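Local coordinates for protein 3-oxosteroid 1-dehydrogenase (Sterolibacterium denitrificans, PDB 7P18) that probably catalyses the FAD-dependent 1,2-dehydrogenation of 3-oxosteroids, turning them into 3-oxo-Delta(1)-steroids and passing the electrons to an acceptor, at residues A23-D28 against L220-V225; A83-L87 against L503-D507; S325-P329 against W412-V416; I347-G353 against G431-L437; N358-P362 against V462-Y466. All coordinates share one frame. Numbering follows the deposited sequence.

Contact 1 (A23-D28 against L220-V225); sequences AARAHD and LLERKV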
# COMPACT_ATOMS: atom_id res chain seq x y z
N ALA A 23 19.19 -4.57 2.90
CA ALA A 23 20.54 -4.00 2.69
C ALA A 23 21.16 -3.61 4.03
O ALA A 23 22.35 -3.98 4.29
CB ALA A 23 20.46 -2.82 1.73
N ALA A 24 20.44 -2.90 4.88
CA ALA A 24 20.96 -2.43 6.18
C ALA A 24 21.26 -3.66 7.05
O ALA A 24 22.31 -3.69 7.75
CB ALA A 24 19.96 -1.53 6.84
N ARG A 25 20.37 -4.64 7.02
CA ARG A 25 20.49 -5.83 7.89
C ARG A 25 21.70 -6.65 7.43
O ARG A 25 22.46 -7.09 8.30
CB ARG A 25 19.21 -6.66 7.92
CG ARG A 25 19.33 -7.93 8.75
CD ARG A 25 19.50 -7.63 10.22
NE ARG A 25 19.51 -8.86 11.00
CZ ARG A 25 19.64 -8.93 12.32
NH1 ARG A 25 19.76 -7.83 13.07
NH2 ARG A 25 19.63 -10.12 12.89
N ALA A 26 21.84 -6.88 6.12
CA ALA A 26 22.96 -7.66 5.55
C ALA A 26 24.27 -6.96 5.94
O ALA A 26 25.20 -7.64 6.42
CB ALA A 26 22.79 -7.79 4.07
N HIS A 27 24.31 -5.64 5.81
CA HIS A 27 25.48 -4.84 6.23
C HIS A 27 25.78 -5.10 7.71
O HIS A 27 26.96 -5.42 8.03
CB HIS A 27 25.26 -3.36 5.97
CG HIS A 27 26.43 -2.53 6.39
ND1 HIS A 27 26.55 -2.04 7.67
CD2 HIS A 27 27.50 -2.10 5.69
CE1 HIS A 27 27.66 -1.33 7.73
NE2 HIS A 27 28.23 -1.33 6.53
N ASP A 28 24.77 -5.00 8.58
CA ASP A 28 24.97 -5.11 10.05
C ASP A 28 25.44 -6.50 10.42
O ASP A 28 26.03 -6.61 11.49
CB ASP A 28 23.73 -4.70 10.84
CG ASP A 28 23.50 -3.21 10.85
OD1 ASP A 28 24.41 -2.47 10.42
OD2 ASP A 28 22.43 -2.80 11.26
N LEU A 220 21.13 3.49 5.47
CA LEU A 220 22.12 3.07 4.45
C LEU A 220 23.26 4.12 4.42
O LEU A 220 24.44 3.72 4.28
CB LEU A 220 21.43 2.91 3.11
CG LEU A 220 20.39 1.79 3.02
CD1 LEU A 220 19.91 1.63 1.58
CD2 LEU A 220 20.95 0.47 3.56
N LEU A 221 22.93 5.40 4.59
CA LEU A 221 23.94 6.49 4.55
C LEU A 221 24.92 6.31 5.70
O LEU A 221 26.10 6.32 5.46
CB LEU A 221 23.25 7.84 4.65
CG LEU A 221 22.80 8.46 3.35
CD1 LEU A 221 22.03 9.74 3.63
CD2 LEU A 221 23.99 8.72 2.43
N GLU A 222 24.41 6.12 6.92
CA GLU A 222 25.22 5.88 8.14
C GLU A 222 26.14 4.68 7.95
O GLU A 222 27.25 4.72 8.47
CB GLU A 222 24.33 5.66 9.35
CG GLU A 222 23.61 6.93 9.71
CD GLU A 222 23.23 7.04 11.17
OE1 GLU A 222 22.77 6.04 11.73
OE2 GLU A 222 23.44 8.14 11.73
N ARG A 223 25.70 3.64 7.24
CA ARG A 223 26.49 2.40 7.02
C ARG A 223 27.33 2.53 5.75
O ARG A 223 28.07 1.60 5.46
CB ARG A 223 25.55 1.19 6.93
CG ARG A 223 24.76 0.96 8.21
CD ARG A 223 23.50 0.14 8.01
NE ARG A 223 22.94 -0.27 9.29
CZ ARG A 223 22.34 0.54 10.14
NH1 ARG A 223 22.16 1.82 9.86
NH2 ARG A 223 21.89 0.06 11.29
N LYS A 224 27.17 3.63 4.99
CA LYS A 224 27.90 3.87 3.72
C LYS A 224 27.61 2.75 2.73
O LYS A 224 28.52 2.35 2.00
CB LYS A 224 29.40 3.98 3.97
CG LYS A 224 29.80 5.06 4.97
CD LYS A 224 31.30 5.08 5.21
CE LYS A 224 31.71 5.94 6.39
NZ LYS A 224 31.75 7.38 6.03
N VAL A 225 26.38 2.27 2.68
CA VAL A 225 25.98 1.24 1.70
C VAL A 225 25.67 1.97 0.41
O VAL A 225 24.81 2.86 0.43
CB VAL A 225 24.77 0.43 2.19
CG1 VAL A 225 24.21 -0.45 1.09
CG2 VAL A 225 25.12 -0.39 3.42

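Contact 2 (A83-L87 against L503-D507); sequences AEDRL and LTDKD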
# COMPACT_ATOMS: atom_id res chain seq x y z
N ALA A 83 2.44 -22.02 2.28
CA ALA A 83 3.15 -23.02 3.11
C ALA A 83 3.11 -22.55 4.58
O ALA A 83 3.46 -21.41 4.88
CB ALA A 83 4.56 -23.22 2.63
N GLU A 84 2.70 -23.42 5.49
CA GLU A 84 2.56 -22.99 6.90
C GLU A 84 3.89 -22.47 7.44
O GLU A 84 3.88 -21.54 8.27
CB GLU A 84 1.96 -24.12 7.76
CG GLU A 84 1.72 -23.67 9.19
CD GLU A 84 1.30 -24.80 10.12
OE1 GLU A 84 2.18 -25.65 10.43
OE2 GLU A 84 0.14 -24.83 10.53
N ASP A 85 5.03 -23.03 7.04
CA ASP A 85 6.33 -22.61 7.60
C ASP A 85 6.61 -21.15 7.23
O ASP A 85 7.35 -20.49 7.97
CB ASP A 85 7.48 -23.55 7.23
CG ASP A 85 7.86 -23.65 5.77
OD1 ASP A 85 7.12 -23.09 4.92
OD2 ASP A 85 8.89 -24.32 5.47
N ARG A 86 6.08 -20.65 6.13
CA ARG A 86 6.21 -19.21 5.80
C ARG A 86 5.38 -18.36 6.76
O ARG A 86 5.81 -17.28 7.10
CB ARG A 86 5.74 -18.94 4.37
CG ARG A 86 6.62 -19.55 3.29
CD ARG A 86 6.04 -19.34 1.92
NE ARG A 86 6.05 -17.91 1.59
CZ ARG A 86 5.30 -17.34 0.63
NH1 ARG A 86 4.44 -18.05 -0.09
NH2 ARG A 86 5.40 -16.04 0.44
N LEU A 87 4.18 -18.79 7.12
CA LEU A 87 3.35 -18.09 8.13
C LEU A 87 4.07 -18.09 9.48
O LEU A 87 4.11 -17.02 10.14
CB LEU A 87 1.99 -18.76 8.28
CG LEU A 87 1.15 -18.89 7.01
CD1 LEU A 87 -0.17 -19.53 7.35
CD2 LEU A 87 0.91 -17.56 6.37
N LEU A 503 7.63 -17.57 -6.35
CA LEU A 503 7.39 -18.42 -5.16
C LEU A 503 8.68 -18.45 -4.35
O LEU A 503 9.79 -18.64 -4.94
CB LEU A 503 6.95 -19.81 -5.58
CG LEU A 503 6.65 -20.75 -4.42
CD1 LEU A 503 5.50 -20.23 -3.58
CD2 LEU A 503 6.37 -22.15 -4.95
N THR A 504 8.59 -18.23 -3.05
CA THR A 504 9.71 -18.32 -2.13
C THR A 504 9.38 -19.29 -0.98
O THR A 504 8.18 -19.61 -0.77
CB THR A 504 10.09 -16.95 -1.54
OG1 THR A 504 8.98 -16.39 -0.81
CG2 THR A 504 10.52 -16.01 -2.66
N ASP A 505 10.41 -19.64 -0.24
CA ASP A 505 10.33 -20.42 1.02
C ASP A 505 10.39 -19.44 2.18
O ASP A 505 10.36 -18.20 1.97
CB ASP A 505 11.40 -21.51 1.09
CG ASP A 505 12.83 -21.02 1.25
OD1 ASP A 505 13.02 -19.80 1.54
OD2 ASP A 505 13.76 -21.86 1.12
N LYS A 506 10.47 -19.98 3.40
CA LYS A 506 10.40 -19.22 4.67
C LYS A 506 11.58 -18.28 4.82
O LYS A 506 11.51 -17.38 5.65
CB LYS A 506 10.33 -20.21 5.84
CG LYS A 506 11.59 -21.03 6.02
CD LYS A 506 11.60 -21.87 7.26
CE LYS A 506 12.87 -22.69 7.33
NZ LYS A 506 12.70 -23.71 8.38
N ASP A 507 12.65 -18.47 4.07
CA ASP A 507 13.88 -17.64 4.16
C ASP A 507 14.02 -16.77 2.90
O ASP A 507 15.12 -16.24 2.65
CB ASP A 507 15.08 -18.55 4.39
CG ASP A 507 15.04 -19.20 5.77
OD1 ASP A 507 14.86 -18.46 6.74
OD2 ASP A 507 15.13 -20.44 5.83
O HOH W 1 8.27 -16.16 1.97

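Contact 3 (S325-P329 against W412-V416); sequences SIHVP and WLGKV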
# COMPACT_ATOMS: atom_id res chain seq x y z
N SER A 325 -9.92 3.47 -7.25
CA SER A 325 -9.03 4.62 -7.54
C SER A 325 -9.73 5.65 -8.44
O SER A 325 -10.69 5.28 -9.15
CB SER A 325 -7.71 4.20 -8.16
OG SER A 325 -7.93 3.80 -9.51
N ILE A 326 -9.22 6.87 -8.38
CA ILE A 326 -9.82 8.10 -9.00
C ILE A 326 -8.78 8.76 -9.91
O ILE A 326 -7.67 9.14 -9.44
CB ILE A 326 -10.25 9.10 -7.92
CG1 ILE A 326 -11.25 8.51 -6.92
CG2 ILE A 326 -10.79 10.40 -8.53
CD1 ILE A 326 -12.51 8.01 -7.52
N HIS A 327 -9.20 9.03 -11.14
CA HIS A 327 -8.39 9.76 -12.14
C HIS A 327 -8.35 11.23 -11.69
O HIS A 327 -9.44 11.80 -11.36
CB HIS A 327 -8.99 9.63 -13.53
CG HIS A 327 -8.44 10.62 -14.48
ND1 HIS A 327 -7.16 10.54 -14.98
CD2 HIS A 327 -8.99 11.75 -14.98
CE1 HIS A 327 -6.94 11.59 -15.75
NE2 HIS A 327 -8.04 12.34 -15.76
N VAL A 328 -7.16 11.77 -11.62
CA VAL A 328 -6.92 13.23 -11.43
C VAL A 328 -6.18 13.76 -12.64
O VAL A 328 -5.04 13.37 -12.89
CB VAL A 328 -6.14 13.52 -10.16
CG1 VAL A 328 -5.96 15.01 -9.96
CG2 VAL A 328 -6.87 12.90 -8.97
N PRO A 329 -6.76 14.75 -13.37
CA PRO A 329 -6.06 15.33 -14.53
C PRO A 329 -4.65 15.81 -14.17
O PRO A 329 -4.43 16.41 -13.16
CB PRO A 329 -6.98 16.49 -14.97
CG PRO A 329 -8.35 16.07 -14.46
CD PRO A 329 -8.09 15.32 -13.16
N TRP A 412 -12.31 20.48 -12.91
CA TRP A 412 -12.53 19.08 -12.46
C TRP A 412 -13.93 18.57 -12.81
O TRP A 412 -14.15 17.36 -12.69
CB TRP A 412 -12.23 18.95 -10.96
CG TRP A 412 -10.77 18.72 -10.68
CD1 TRP A 412 -9.74 18.72 -11.57
CD2 TRP A 412 -10.19 18.56 -9.39
NE1 TRP A 412 -8.56 18.54 -10.92
CE2 TRP A 412 -8.80 18.44 -9.57
CE3 TRP A 412 -10.72 18.51 -8.09
CZ2 TRP A 412 -7.92 18.26 -8.50
CZ3 TRP A 412 -9.86 18.32 -7.03
CH2 TRP A 412 -8.48 18.19 -7.24
N LEU A 413 -14.84 19.45 -13.22
CA LEU A 413 -16.22 19.03 -13.55
C LEU A 413 -16.18 18.08 -14.76
O LEU A 413 -15.53 18.40 -15.74
CB LEU A 413 -17.07 20.27 -13.82
CG LEU A 413 -18.55 20.01 -14.05
CD1 LEU A 413 -19.21 19.53 -12.75
CD2 LEU A 413 -19.23 21.30 -14.56
N GLY A 414 -16.81 16.91 -14.64
CA GLY A 414 -16.81 15.83 -15.63
C GLY A 414 -15.48 15.12 -15.74
O GLY A 414 -15.36 14.24 -16.61
N LYS A 415 -14.50 15.45 -14.89
CA LYS A 415 -13.17 14.75 -14.90
C LYS A 415 -12.93 14.03 -13.56
O LYS A 415 -12.65 12.80 -13.58
CB LYS A 415 -12.06 15.75 -15.17
CG LYS A 415 -12.28 16.69 -16.36
CD LYS A 415 -12.30 16.00 -17.68
CE LYS A 415 -12.43 16.99 -18.83
NZ LYS A 415 -12.44 16.26 -20.11
N VAL A 416 -13.05 14.75 -12.44
CA VAL A 416 -12.87 14.19 -11.06
C VAL A 416 -14.25 13.97 -10.42
O VAL A 416 -14.44 13.01 -9.65
CB VAL A 416 -11.99 15.13 -10.23
CG1 VAL A 416 -11.98 14.72 -8.76
CG2 VAL A 416 -10.58 15.22 -10.78
O HOH W 2 -11.89 10.82 -12.06
O HOH W 3 -5.80 18.28 -11.80

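Contact 4 (I347-G353 against G431-L437); sequences IVVNGKG and GVDAAGL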
# COMPACT_ATOMS: atom_id res chain seq x y z
N ILE A 347 -22.70 5.98 -1.38
CA ILE A 347 -23.02 4.59 -1.82
C ILE A 347 -22.24 4.29 -3.09
O ILE A 347 -21.92 5.23 -3.82
CB ILE A 347 -24.53 4.34 -1.99
CG1 ILE A 347 -25.20 5.28 -2.98
CG2 ILE A 347 -25.22 4.35 -0.63
CD1 ILE A 347 -26.57 4.76 -3.40
N VAL A 348 -21.96 3.01 -3.32
CA VAL A 348 -21.33 2.55 -4.58
C VAL A 348 -22.35 1.75 -5.35
O VAL A 348 -22.93 0.82 -4.79
CB VAL A 348 -20.05 1.74 -4.27
CG1 VAL A 348 -19.52 1.03 -5.50
CG2 VAL A 348 -19.02 2.70 -3.68
N VAL A 349 -22.51 2.06 -6.64
CA VAL A 349 -23.47 1.36 -7.52
C VAL A 349 -22.78 0.96 -8.81
O VAL A 349 -21.78 1.59 -9.20
CB VAL A 349 -24.71 2.23 -7.81
CG1 VAL A 349 -25.45 2.54 -6.51
CG2 VAL A 349 -24.34 3.50 -8.58
N ASN A 350 -23.34 -0.08 -9.42
CA ASN A 350 -23.04 -0.53 -10.81
C ASN A 350 -23.91 0.28 -11.78
O ASN A 350 -24.59 1.23 -11.35
CB ASN A 350 -23.21 -2.05 -10.97
CG ASN A 350 -24.61 -2.55 -10.70
OD1 ASN A 350 -25.57 -1.78 -10.75
ND2 ASN A 350 -24.76 -3.84 -10.46
N GLY A 351 -23.86 -0.06 -13.07
CA GLY A 351 -24.57 0.69 -14.13
C GLY A 351 -26.07 0.51 -14.03
O GLY A 351 -26.80 1.35 -14.60
N LYS A 352 -26.54 -0.53 -13.35
CA LYS A 352 -27.97 -0.76 -13.05
C LYS A 352 -28.42 0.06 -11.83
O LYS A 352 -29.57 -0.11 -11.40
CB LYS A 352 -28.19 -2.25 -12.84
CG LYS A 352 -27.97 -3.07 -14.10
CD LYS A 352 -28.00 -4.57 -13.86
CE LYS A 352 -28.16 -5.36 -15.15
NZ LYS A 352 -28.34 -6.80 -14.86
N GLY A 353 -27.52 0.89 -11.28
CA GLY A 353 -27.77 1.70 -10.06
C GLY A 353 -27.94 0.87 -8.78
O GLY A 353 -28.49 1.39 -7.79
N GLY A 431 -24.35 7.36 -17.00
CA GLY A 431 -24.80 6.15 -17.70
C GLY A 431 -25.32 5.10 -16.75
O GLY A 431 -25.20 3.92 -17.06
N VAL A 432 -25.87 5.53 -15.62
CA VAL A 432 -26.45 4.66 -14.57
C VAL A 432 -27.97 4.74 -14.66
O VAL A 432 -28.50 5.82 -14.86
CB VAL A 432 -25.90 5.10 -13.19
CG1 VAL A 432 -26.68 4.49 -12.06
CG2 VAL A 432 -24.41 4.78 -13.06
N ASP A 433 -28.63 3.61 -14.49
CA ASP A 433 -30.11 3.47 -14.46
C ASP A 433 -30.66 4.36 -13.35
O ASP A 433 -30.30 4.14 -12.18
CB ASP A 433 -30.52 2.01 -14.28
CG ASP A 433 -32.02 1.79 -14.45
OD1 ASP A 433 -32.76 1.94 -13.49
OD2 ASP A 433 -32.42 1.45 -15.56
N ALA A 434 -31.50 5.34 -13.70
CA ALA A 434 -32.04 6.34 -12.74
C ALA A 434 -32.97 5.65 -11.74
O ALA A 434 -32.87 6.01 -10.55
CB ALA A 434 -32.76 7.45 -13.46
N ALA A 435 -33.83 4.73 -12.17
CA ALA A 435 -34.80 4.04 -11.28
C ALA A 435 -34.04 3.19 -10.25
O ALA A 435 -34.44 3.20 -9.05
CB ALA A 435 -35.77 3.19 -12.07
N GLY A 436 -32.97 2.49 -10.67
CA GLY A 436 -32.12 1.72 -9.74
C GLY A 436 -31.47 2.63 -8.70
O GLY A 436 -31.54 2.36 -7.47
N LEU A 437 -30.85 3.71 -9.16
CA LEU A 437 -30.14 4.64 -8.23
C LEU A 437 -31.16 5.21 -7.24
O LEU A 437 -30.83 5.30 -6.02
CB LEU A 437 -29.43 5.74 -9.01
CG LEU A 437 -28.79 6.82 -8.14
CD1 LEU A 437 -27.78 6.22 -7.17
CD2 LEU A 437 -28.07 7.85 -8.97
O HOH W 4 -27.24 1.60 -17.38

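Contact 5 (N358-P362 against V462-Y466); sequences NEASP and VFDRY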
# COMPACT_ATOMS: atom_id res chain seq x y z
N ASN A 358 -20.36 -3.84 0.50
CA ASN A 358 -20.12 -3.00 1.69
C ASN A 358 -19.17 -1.88 1.29
O ASN A 358 -17.99 -2.16 1.00
CB ASN A 358 -19.63 -3.82 2.89
CG ASN A 358 -19.29 -2.98 4.11
OD1 ASN A 358 -19.50 -1.77 4.13
ND2 ASN A 358 -18.77 -3.63 5.14
N GLU A 359 -19.61 -0.61 1.32
CA GLU A 359 -18.73 0.51 0.90
C GLU A 359 -17.51 0.62 1.82
O GLU A 359 -16.49 1.10 1.37
CB GLU A 359 -19.43 1.86 0.89
CG GLU A 359 -20.46 2.01 -0.22
CD GLU A 359 -21.79 1.34 -0.05
OE1 GLU A 359 -22.08 0.83 1.08
OE2 GLU A 359 -22.53 1.29 -1.04
N ALA A 360 -17.64 0.21 3.09
CA ALA A 360 -16.54 0.18 4.07
C ALA A 360 -15.68 -1.09 3.92
O ALA A 360 -14.79 -1.25 4.73
CB ALA A 360 -17.11 0.27 5.47
N SER A 361 -15.96 -1.99 2.98
CA SER A 361 -15.11 -3.20 2.77
C SER A 361 -13.63 -2.77 2.77
O SER A 361 -13.27 -1.76 2.18
CB SER A 361 -15.46 -3.93 1.50
OG SER A 361 -14.48 -4.92 1.18
N PRO A 362 -12.72 -3.58 3.34
CA PRO A 362 -11.30 -3.42 3.03
C PRO A 362 -11.12 -3.33 1.51
O PRO A 362 -11.88 -3.99 0.78
CB PRO A 362 -10.64 -4.69 3.59
CG PRO A 362 -11.59 -5.09 4.72
CD PRO A 362 -12.98 -4.75 4.21
N VAL A 462 -16.05 -3.17 14.09
CA VAL A 462 -15.18 -2.05 14.56
C VAL A 462 -14.23 -1.60 13.45
O VAL A 462 -13.83 -0.45 13.48
CB VAL A 462 -14.41 -2.40 15.84
CG1 VAL A 462 -15.40 -2.61 16.98
CG2 VAL A 462 -13.48 -3.59 15.67
N PHE A 463 -13.89 -2.45 12.48
CA PHE A 463 -13.03 -2.00 11.36
C PHE A 463 -13.80 -0.95 10.55
O PHE A 463 -13.30 0.17 10.35
CB PHE A 463 -12.54 -3.15 10.47
CG PHE A 463 -11.96 -2.61 9.20
CD1 PHE A 463 -10.73 -1.98 9.18
CD2 PHE A 463 -12.73 -2.60 8.05
CE1 PHE A 463 -10.25 -1.41 8.01
CE2 PHE A 463 -12.25 -2.02 6.89
CZ PHE A 463 -11.01 -1.45 6.87
N ASP A 464 -15.00 -1.29 10.09
CA ASP A 464 -15.86 -0.36 9.31
C ASP A 464 -15.99 0.97 10.06
O ASP A 464 -15.76 2.05 9.47
CB ASP A 464 -17.26 -0.91 9.08
CG ASP A 464 -17.39 -2.07 8.12
OD1 ASP A 464 -16.40 -2.76 7.91
OD2 ASP A 464 -18.52 -2.32 7.71
N ARG A 465 -16.27 0.91 11.36
CA ARG A 465 -16.60 2.12 12.16
C ARG A 465 -15.35 2.95 12.44
O ARG A 465 -15.51 4.13 12.72
CB ARG A 465 -17.29 1.71 13.46
CG ARG A 465 -18.64 1.05 13.23
CD ARG A 465 -19.46 0.91 14.47
NE ARG A 465 -18.94 0.03 15.49
CZ ARG A 465 -19.26 -1.26 15.64
NH1 ARG A 465 -20.06 -1.88 14.79
NH2 ARG A 465 -18.76 -1.95 16.65
N TYR A 466 -14.15 2.40 12.31
CA TYR A 466 -12.89 3.14 12.56
C TYR A 466 -12.84 4.43 11.72
O TYR A 466 -12.33 5.44 12.20
CB TYR A 466 -11.68 2.25 12.29
CG TYR A 466 -10.34 2.88 12.61
CD1 TYR A 466 -9.99 3.27 13.89
CD2 TYR A 466 -9.40 3.06 11.61
CE1 TYR A 466 -8.75 3.84 14.16
CE2 TYR A 466 -8.16 3.63 11.86
CZ TYR A 466 -7.83 4.03 13.14
OH TYR A 466 -6.58 4.55 13.30

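Contact 1 (A23-D28 against L220-V225)
This is a helix-to-helix contact with an apolar floor and a salt-bridged rim, joining the C-terminal half of helix 17-28 to the end of helix 208-222 and the turn that follows it. The floor depends on small residues: the CA atoms of A24 and L220 come within 5.9 Å, a spacing that alanine allows. The L220 methyl CD2 settles between the two alanines, 3.8 Å from A23 CB and 4.0 Å from A24 CB, and V225 CG1 is 4.5 Å from A23 CB. A23 and V225 also both touch V33 of strand 33-36. Helix 17-28 follows strand 10-13, and a GxGxxA pattern runs from the turn into its first turn, consistent with the first helix of the Rossmann-type FAD-binding fold; strand 227-228, just beyond V225, is an outermost strand of the parallel sheet that holds strands 10-13 and 33-36. K224, with positive phi, closes helix 208-222 in a Schellman motif. At the rim, R223 CB lies over the face of the H27 imidazole, 3.5 Å from the ring centroid in a CH-pi contact. The R223 guanidinium meets the D28 carboxylate in a salt bridge, NE to OD1 at 2.9 Å and NH2 to OD2 at 2.9 Å. Arginine suits this place because NH1 also serves A219 O and NH2 also N104 O, while D28 OD2 has a further hydrogen bond with Y100.

Contact 2 (A83-L87 against L503-D507)
A83 stands at the N-cap position of helix 84-104, and its carbonyl O receives R86 N at 3.0 Å, so the first helical turn is formed. D85 is the first residue to meet the loop 503-507: its carbonyl O lies 3.7 Å from K506 CB, and its OD2 is 4.1 Å from K506 CD, so the lysine is met along its aliphatic part while its end leads away. R86 follows and supplies most of the helix's share of the contact, its CA 4.3 Å from that of K506. Its side chain runs along the loop backbone, CD 3.4 Å from T504 O and CG 3.9 Å from K506 N, and T504 O lies over one face of the guanidinium. A water accepts from R86 NE and donates to D505 O, both at 2.9 Å. The loop, which links strand 486-502 to strand 509-511, is shaped by an Asx turn in which D507 N gives to D505 OD1 at 2.9 Å; D505 OD2 pairs with R509. A long arginine suits this place because its methylenes lie along the loop's peptide groups while its head can still bond to the water and, through NH2, to A529 O elsewhere. Between the two segments the polar link is thus the water from R86 NE to D505 O, and the cation has no acidic partner across this contact.

Contact 3 (S325-P329 against W412-V416)
The chain continues from strand 320-326 in extended form, and the irregular segment 412-416 curls beside it, with V328 and V416 CA atoms 6.0 Å apart. The contact lies beside the antiparallel sheet that includes strands 320-326, 418-420 and 486-502, and joins the chain following strand 320-326 to the turn leading into strand 418-420. That turn folds back on W412 O, which accepts from K415 N at 2.9 Å and V416 N at 2.8 Å; G414 has positive phi, a conformation glycine adopts easily. Among the side chains V416 is central: its CG2 touches P329 CD at 3.4 Å, and its CG1 approaches I326 CG2 at 4.5 Å. Compact, branched valine fits beside the rigid proline ring. W412 extends the apolar patch, its CZ2 4.1 Å from V328 CG1, and K415 CB packs on P329 CG at 3.8 Å. Water bridges backbone to indole, donating to P329 O at 2.7 Å and accepting from W412 NE1 at 2.9 Å.

Contact 4 (I347-G353 against G431-L437)
At the apolar centre I347 and V349 both meet L437, and V349 also meets V432: I347 CD1 is 4.2 Å from L437 CD1, V349 CG1 is 4.4 Å from L437 CD1, and V349 CG2 is 4.3 Å from V432 CG1. I347 and V349, two apart in the strand, both point toward the start of helix 434-450, whereas V348 between them does not. Strand 347-349 pairs with strand 383-387 in the antiparallel sheet, so the contact joins that sheet and the following turn to the junction of helices 423-430 and 434-450. Outward from this patch come the glycines. G353 CA sits 3.6 Å from V432 CG1, and a beta carbon on G353 would collide with the helix at L437 N; one on G436 would collide with K352 O. Their absence brings the G353 and L437 CA atoms to 4.2 Å. N350 to G353 form a type I beta turn, closed by G353 N to N350 O at 3.0 Å. At the polar edge, D433 N gives a hydrogen bond to G351 O at 2.9 Å. D433 is the N-cap, its OD1 accepting from G436 N at 2.9 Å, while G431 ends helix 423-430 in a Schellman motif. The junction between the two helices is therefore held to the turn by backbone chemistry, with glycine making the close approach possible.

Contact 5 (N358-P362 against V462-Y466)
Near the steroid site, with the side chain of F463 about 7 Å from the bound androstadienedione, the short helix 462-466 packs against the turn that leads into helix 363-377. N358 ND2 donates to D464 OD2 at 2.9 Å, a nearly straight bond, and the same carboxylate oxygen accepts from G459 N. Asparagine suits the place because its other end is used too: N358 OD1 takes A360 N at 2.9 Å in an Asx turn, within a type I beta turn from N358 to S361 closed by S361 N to N358 O at 2.8 Å. The small A360 lets D464 come close: A360 CB lies 3.5 Å from D464 CG. P362, the N-cap residue of helix 363-377, packs its CG 3.8 Å from F463 CE2, and A360 O meets the edge of that ring 3.4 Å from CE2. F463 also meets the ring of Y118, and further along the helix Y466 meets Y115, a residue of the steroid pocket, and stacks on H170.

From the N terminus, contact 1 closes the first loop, bringing helix 17-28 to helix 208-222 beside the parallel sheet. Contact 2 opens inside that loop and crosses it, tying the start of helix 84-104 to the loop after strand 486-502. Contacts 3, 4 and 5 all nest within contact 2 and cross one another, opening at 325, 347, 358 and closing at 412, 431, 462. Contacts 3 and 4 both reach the large antiparallel sheet containing strands 320-326, 347-349 and 486-502; contact 5 ties the turn before helix 363-377 to helix 462-466. Contacts 4 and 5 touch, V348 N lying 2.9 Å from E359 OE2, whereas contact 1 lies across the chain's centre from contacts 3, 4 and 5.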